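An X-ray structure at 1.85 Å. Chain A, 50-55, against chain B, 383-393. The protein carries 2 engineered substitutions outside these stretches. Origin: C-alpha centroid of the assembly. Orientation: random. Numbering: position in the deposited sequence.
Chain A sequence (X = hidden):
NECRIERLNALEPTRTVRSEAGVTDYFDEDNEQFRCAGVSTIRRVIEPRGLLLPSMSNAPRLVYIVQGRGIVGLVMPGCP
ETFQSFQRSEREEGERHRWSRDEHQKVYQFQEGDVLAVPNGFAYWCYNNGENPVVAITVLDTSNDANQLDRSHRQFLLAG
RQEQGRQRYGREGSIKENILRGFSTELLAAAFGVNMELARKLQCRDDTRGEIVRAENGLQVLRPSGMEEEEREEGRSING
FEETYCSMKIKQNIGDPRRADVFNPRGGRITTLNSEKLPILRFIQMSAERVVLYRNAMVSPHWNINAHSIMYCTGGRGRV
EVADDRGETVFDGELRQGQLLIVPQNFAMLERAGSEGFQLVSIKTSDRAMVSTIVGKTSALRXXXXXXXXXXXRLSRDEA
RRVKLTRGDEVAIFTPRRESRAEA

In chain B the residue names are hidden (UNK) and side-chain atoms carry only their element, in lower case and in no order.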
# COMPACT_ATOMS: atom_id res chain seq x y z
N GLY A 50 39.84 -14.11 9.67
CA GLY A 50 38.98 -14.04 10.83
C GLY A 50 37.51 -14.18 10.44
O GLY A 50 37.06 -13.59 9.47
N LEU A 51 36.79 -14.96 11.24
CA LEU A 51 35.36 -15.22 11.07
C LEU A 51 34.61 -14.61 12.24
O LEU A 51 34.89 -14.92 13.40
CB LEU A 51 35.11 -16.73 10.99
CG LEU A 51 33.68 -17.25 11.15
CD1 LEU A 51 32.87 -16.94 9.87
CD2 LEU A 51 33.71 -18.74 11.43
N LEU A 52 33.67 -13.69 11.94
CA LEU A 52 32.70 -13.25 12.94
C LEU A 52 31.62 -14.32 13.09
O LEU A 52 30.89 -14.61 12.13
CB LEU A 52 32.07 -11.93 12.52
CG LEU A 52 31.05 -11.28 13.46
CD1 LEU A 52 31.70 -10.90 14.78
CD2 LEU A 52 30.48 -10.06 12.76
N LEU A 53 31.51 -14.89 14.30
CA LEU A 53 30.62 -16.01 14.54
C LEU A 53 29.16 -15.62 14.35
O LEU A 53 28.78 -14.47 14.59
CB LEU A 53 30.82 -16.55 15.96
CG LEU A 53 32.27 -16.93 16.23
CD1 LEU A 53 32.43 -17.35 17.66
CD2 LEU A 53 32.67 -18.00 15.23
N PRO A 54 28.31 -16.58 13.97
CA PRO A 54 26.90 -16.25 13.73
C PRO A 54 26.20 -15.75 14.99
O PRO A 54 26.41 -16.26 16.09
CB PRO A 54 26.30 -17.57 13.25
CG PRO A 54 27.28 -18.64 13.73
CD PRO A 54 28.62 -17.98 13.65
N SER A 55 25.40 -14.69 14.81
CA SER A 55 24.68 -14.07 15.91
C SER A 55 23.52 -13.28 15.32
O SER A 55 23.49 -13.00 14.12
CB SER A 55 25.58 -13.17 16.76
OG SER A 55 25.89 -11.93 16.12
N UNK B 383 21.29 -23.52 7.16
CA UNK B 383 21.61 -22.58 6.12
C UNK B 383 23.05 -22.14 6.07
O UNK B 383 23.42 -21.41 5.15
N UNK B 384 23.84 -22.55 7.04
CA UNK B 384 25.22 -22.10 7.19
C UNK B 384 26.19 -23.12 6.59
O UNK B 384 25.95 -24.33 6.66
c UNK B 384 23.99 -19.23 11.28
s UNK B 384 25.37 -20.37 10.93
c UNK B 384 25.12 -20.50 9.17
c UNK B 384 25.55 -21.89 8.67
N UNK B 385 27.27 -22.64 5.97
CA UNK B 385 28.27 -23.57 5.42
C UNK B 385 28.87 -24.45 6.50
O UNK B 385 29.13 -24.00 7.62
c UNK B 385 28.57 -21.33 4.55
c UNK B 385 27.57 -21.23 5.67
c UNK B 385 29.32 -22.63 4.81
N UNK B 386 29.12 -25.72 6.15
CA UNK B 386 29.72 -26.63 7.12
C UNK B 386 30.95 -26.00 7.77
O UNK B 386 31.15 -26.12 8.99
c UNK B 386 31.08 -27.83 5.37
c UNK B 386 28.79 -28.63 5.93
c UNK B 386 30.05 -27.99 6.47
N UNK B 387 31.78 -25.28 7.00
CA UNK B 387 33.05 -24.82 7.56
C UNK B 387 32.85 -23.66 8.51
O UNK B 387 33.63 -23.50 9.45
o UNK B 387 36.56 -24.61 5.12
c UNK B 387 34.04 -24.44 6.45
o UNK B 387 36.29 -26.71 4.57
c UNK B 387 34.41 -25.64 5.55
c UNK B 387 35.86 -25.64 5.05
N UNK B 388 31.80 -22.85 8.30
CA UNK B 388 31.42 -21.86 9.30
C UNK B 388 31.06 -22.55 10.62
O UNK B 388 31.47 -22.10 11.70
c UNK B 388 30.25 -21.00 8.77
c UNK B 388 29.64 -20.17 9.90
c UNK B 388 30.71 -20.15 7.60
N UNK B 389 30.30 -23.64 10.55
CA UNK B 389 29.97 -24.38 11.77
C UNK B 389 31.20 -25.05 12.37
O UNK B 389 31.37 -25.08 13.60
c UNK B 389 28.91 -25.44 11.47
c UNK B 389 27.54 -25.01 10.95
c UNK B 389 26.81 -24.19 11.96
c UNK B 389 26.73 -26.21 10.58
N UNK B 390 32.06 -25.63 11.53
CA UNK B 390 33.30 -26.20 12.06
C UNK B 390 34.04 -25.18 12.89
O UNK B 390 34.23 -25.35 14.10
c UNK B 390 34.17 -26.72 10.91
s UNK B 390 34.42 -28.52 8.79
c UNK B 390 33.63 -28.03 10.34
c UNK B 390 36.11 -28.82 9.37
N UNK B 391 34.39 -24.03 12.27
CA UNK B 391 35.17 -23.03 12.98
C UNK B 391 34.41 -22.40 14.14
O UNK B 391 35.03 -22.01 15.13
n UNK B 391 36.42 -22.80 9.82
c UNK B 391 35.66 -21.95 12.00
o UNK B 391 37.94 -22.53 11.46
c UNK B 391 36.77 -22.47 11.07
N UNK B 392 33.06 -22.34 14.06
CA UNK B 392 32.26 -21.70 15.12
C UNK B 392 32.25 -22.51 16.40
O UNK B 392 32.35 -21.96 17.50
o UNK B 392 30.75 -20.65 13.49
c UNK B 392 30.81 -21.49 14.65
N UNK B 393 32.05 -23.82 16.29
CA UNK B 393 31.94 -24.70 17.44
C UNK B 393 33.21 -25.51 17.69
O UNK B 393 33.21 -26.35 18.59
c UNK B 393 28.75 -24.87 15.90
c UNK B 393 29.41 -24.92 17.13
c UNK B 393 28.83 -24.30 18.21
c UNK B 393 26.97 -23.62 16.85
c UNK B 393 27.54 -24.23 15.77
o UNK B 393 25.76 -22.97 16.68
c UNK B 393 30.74 -25.64 17.26
c UNK B 393 27.60 -23.65 18.08

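Position 383 has backbone atoms and nothing beyond CA, and nothing of the strand 50-55 comes within reach, so it is glycine, G383(B).

At position 384 two carbons, a sulfur and a last carbon run unbranched; the last carbon lies 3.5 Å from CB of P54(A), a close apolar contact. This is methionine, M384(B), and it points toward the strand.

At 385 three carbons close a ring onto the backbone nitrogen: proline, P385(B). It stands at the N-cap position, right before the helix, and makes no contact with the strand stretch.

Position 386 has one carbon bearing two others, the fork of valine; V386(B) is out of reach of the strand.

Three carbons in line, the third carrying two oxygens, mark 387 as a glutamate. The carboxylate of E387(B) is used elsewhere in the structure.

Position 388 again shows one carbon carrying two. The two branch carbons sit at the outer limit of contact: one is 4.5 Å from CD1 of L51(A), the other 4.5 Å from CD of P54(A). This is valine, V388(B), and its chi1 is t.

Four carbons forked at the second identify 389 as leucine. The CA-to-CB bond of L389(B) points away from the strand.

The side chain at 390, two carbons, sulfur, carbon, is a second methionine; M390(B) also points away.

At 391 the second of two carbons bears one oxygen and one nitrogen, an amide on a short stem, and CB lies 3.8 Å from CD2 of L51(A). The residue is asparagine. In N391(B), ND2 donates to O of E387(B) at 2.9 Å, with an N-H...acceptor angle of 150°, turning the amide back along its own helix.

Position 392 has a single carbon and one oxygen; the oxygen lies 3.4 Å from CD of P54(A) and 3.7 Å from CD2 of L53(A). It is serine, and OG of S392(B) donates to O of V388(B) at a very short 2.4 Å.

Finally, 393 has one carbon leading to a six-carbon ring with an oxygen: tyrosine. The hydroxyl of Y393(B) is hydrogen-bonded elsewhere in the structure.

The strand and helix axes cross nearly at right angles, 94°, approaching to 8.8 Å. The CA atoms of L53(A) and S392(B) form the nearest pair, 5.9 Å apart. With no hydrogen bond between the stretches, the contact is van der Waals packing that buries 296 Å². L51(A), L53(A) and P54(A) all meet the serine oxygen, whose donor capacity is spent within the helix, while M384(B) extends the contact along the proline ring.

Chain B 383-393: GMPVEVLMNSY
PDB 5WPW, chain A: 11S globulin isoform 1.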